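Local coordinates for protein cytosine deaminase (Klebsiella pneumoniae, PDB 4R85) that probably deaminates 5-methylcytosine, and cytosine as its name implies, at an iron-containing active site of the amidohydrolase type, at residues Arg7-Gln11 with Gln342-Asp346. Sequence-based numbering, arbitrary orientation.
Sequences RLRRQ and QRCLD
R9 lays one face of its guanidinium over CB of L345, NE to CB 3.6 Å, and over the backbone N of D346. Its side chain (m, t, p) reaches D346 OD1 with NH2 (2.7 Å) and NH1 (2.9 Å), a salt bridge. The other carboxylate oxygen, D346 OD2, takes R343 NE at 2.9 Å and R343 NH1 at 3.0 Å, so the aspartate joins two arginines; D297 pairs with R343 and D380 with R9. R343 bends back to D346 through a p, p, p side chain, while a backbone hydrogen bond from D346 N to R343 O, 3.1 Å, opens the 3-10 segment at 344-346. The 7-11 loop leaves strand 2-7 of the small beta domain flanking the TIM barrel of this amidohydrolase, and meets the connection between helices 338-342 and 350-355 at the surface. L8-Q11 is a type II beta turn, with R10 at phi/psi 59/32 and a weak Q11 N to L8 O hydrogen bond of 3.4 Å. R10 CA lies closest to Q342 CA, at 7.2 Å. R10 (m, t, p) places CG 3.5 Å from Q342 O and NH1 3.6 Å from R343 CB. R10 NH1 lies 4.4 Å from D346 OD2, beyond salt-bridge range; one water bridges R10 NH1 (2.8 Å) to D346 OD1 (2.9 Å); a second, held weakly by R10 NH1 at 3.2 Å, donates to D346 OD2 at 2.7 Å.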
loop_
_atom_site.group_PDB
_atom_site.type_symbol
_atom_site.label_atom_id
_atom_site.label_comp_id
_atom_site.label_asym_id
_atom_site.label_seq_id
_atom_site.Cartn_x
_atom_site.Cartn_y
_atom_site.Cartn_z
ATOM N N ARG A 7 5.507 10.988 -23.478
ATOM C CA ARG A 7 4.240 10.294 -23.644
ATOM C C ARG A 7 3.141 11.101 -22.977
ATOM O O ARG A 7 3.379 11.799 -21.984
ATOM C CB ARG A 7 4.301 8.900 -23.029
ATOM C CG ARG A 7 5.380 8.010 -23.622
ATOM C CD ARG A 7 4.966 7.430 -24.950
ATOM N NE ARG A 7 3.794 6.578 -24.816
ATOM C CZ ARG A 7 3.838 5.276 -24.555
ATOM N NH1 ARG A 7 2.706 4.591 -24.455
ATOM N NH2 ARG A 7 5.007 4.661 -24.400
ATOM N N LEU A 8 1.933 11.008 -23.517
ATOM C CA LEU A 8 0.758 11.544 -22.833
ATOM C C LEU A 8 -0.130 10.372 -22.451
ATOM O O LEU A 8 0.014 9.277 -23.003
ATOM C CB LEU A 8 0.019 12.543 -23.724
ATOM C CG LEU A 8 0.832 13.800 -24.046
ATOM C CD1 LEU A 8 0.075 14.674 -25.035
ATOM C CD2 LEU A 8 1.162 14.587 -22.762
ATOM N N ARG A 9 -1.026 10.584 -21.495
ATOM C CA ARG A 9 -1.808 9.479 -20.944
ATOM C C ARG A 9 -2.710 8.810 -21.973
ATOM O O ARG A 9 -3.417 9.481 -22.723
ATOM C CB ARG A 9 -2.628 9.933 -19.730
ATOM C CG ARG A 9 -1.787 10.170 -18.487
ATOM C CD ARG A 9 -2.665 10.356 -17.255
ATOM N NE ARG A 9 -3.583 9.227 -17.114
ATOM C CZ ARG A 9 -4.877 9.343 -16.840
ATOM N NH1 ARG A 9 -5.416 10.546 -16.661
ATOM N NH2 ARG A 9 -5.626 8.252 -16.726
ATOM N N ARG A 10 -2.662 7.479 -22.000
ATOM C CA ARG A 10 -3.535 6.673 -22.852
ATOM C C ARG A 10 -3.393 6.981 -24.342
ATOM O O ARG A 10 -4.358 6.871 -25.100
ATOM C CB ARG A 10 -4.997 6.803 -22.407
ATOM C CG ARG A 10 -5.232 6.360 -20.969
ATOM C CD ARG A 10 -6.653 6.654 -20.514
ATOM N NE ARG A 10 -7.620 5.686 -21.025
ATOM C CZ ARG A 10 -8.924 5.731 -20.764
ATOM N NH1 ARG A 10 -9.418 6.698 -19.999
ATOM N NH2 ARG A 10 -9.734 4.810 -21.268
ATOM N N GLN A 11 -2.187 7.368 -24.752
ATOM C CA GLN A 11 -1.868 7.552 -26.168
ATOM C C GLN A 11 -0.554 6.855 -26.486
ATOM O O GLN A 11 0.299 6.696 -25.608
ATOM C CB GLN A 11 -1.778 9.034 -26.524
ATOM C CG GLN A 11 -3.074 9.791 -26.335
ATOM C CD GLN A 11 -3.034 11.165 -26.967
ATOM O OE1 GLN A 11 -3.050 12.181 -26.270
ATOM N NE2 GLN A 11 -2.987 11.206 -28.295
ATOM N N GLN A 342 -5.223 0.726 -16.764
ATOM C CA GLN A 342 -4.874 1.581 -17.895
ATOM C C GLN A 342 -5.267 3.055 -17.743
ATOM O O GLN A 342 -4.746 3.907 -18.461
ATOM C CB GLN A 342 -5.463 1.031 -19.194
ATOM C CG GLN A 342 -4.680 -0.133 -19.770
ATOM C CD GLN A 342 -4.818 -0.220 -21.279
ATOM O OE1 GLN A 342 -3.832 -0.411 -21.994
ATOM N NE2 GLN A 342 -6.045 -0.071 -21.773
ATOM N N ARG A 343 -6.194 3.351 -16.834
ATOM C CA ARG A 343 -6.636 4.734 -16.606
ATOM C C ARG A 343 -6.625 5.127 -15.123
ATOM O O ARG A 343 -7.274 6.104 -14.736
ATOM C CB ARG A 343 -8.043 4.972 -17.199
ATOM C CG ARG A 343 -9.125 3.938 -16.825
ATOM C CD ARG A 343 -9.585 4.006 -15.364
ATOM N NE ARG A 343 -10.211 5.287 -15.040
ATOM C CZ ARG A 343 -11.458 5.418 -14.597
ATOM N NH1 ARG A 343 -11.953 6.627 -14.350
ATOM N NH2 ARG A 343 -12.207 4.340 -14.397
ATOM N N CYS A 344 -5.911 4.372 -14.292
ATOM C CA CYS A 344 -5.989 4.589 -12.837
ATOM C C CYS A 344 -5.463 5.948 -12.384
ATOM O O CYS A 344 -5.799 6.421 -11.287
ATOM C CB CYS A 344 -5.277 3.473 -12.066
ATOM S SG CYS A 344 -3.487 3.401 -12.345
ATOM N N LEU A 345 -4.651 6.601 -13.208
ATOM C CA LEU A 345 -4.146 7.916 -12.796
ATOM C C LEU A 345 -5.248 8.988 -12.732
ATOM O O LEU A 345 -5.064 10.037 -12.090
ATOM C CB LEU A 345 -2.966 8.375 -13.667
ATOM C CG LEU A 345 -1.637 7.648 -13.413
ATOM C CD1 LEU A 345 -0.530 8.169 -14.338
ATOM C CD2 LEU A 345 -1.220 7.753 -11.937
ATOM N N ASP A 346 -6.387 8.716 -13.375
ATOM C CA ASP A 346 -7.577 9.569 -13.246
ATOM C C ASP A 346 -7.886 9.924 -11.786
ATOM O O ASP A 346 -8.297 11.045 -11.479
ATOM C CB ASP A 346 -8.825 8.868 -13.790
ATOM C CG ASP A 346 -8.859 8.768 -15.309
ATOM O OD1 ASP A 346 -8.022 9.390 -16.007
ATOM O OD2 ASP A 346 -9.767 8.062 -15.802
HETATM O O HOH W 1 -8.559 9.147 -18.859
HETATM O O HOH W 2 -11.533 7.672 -17.787
#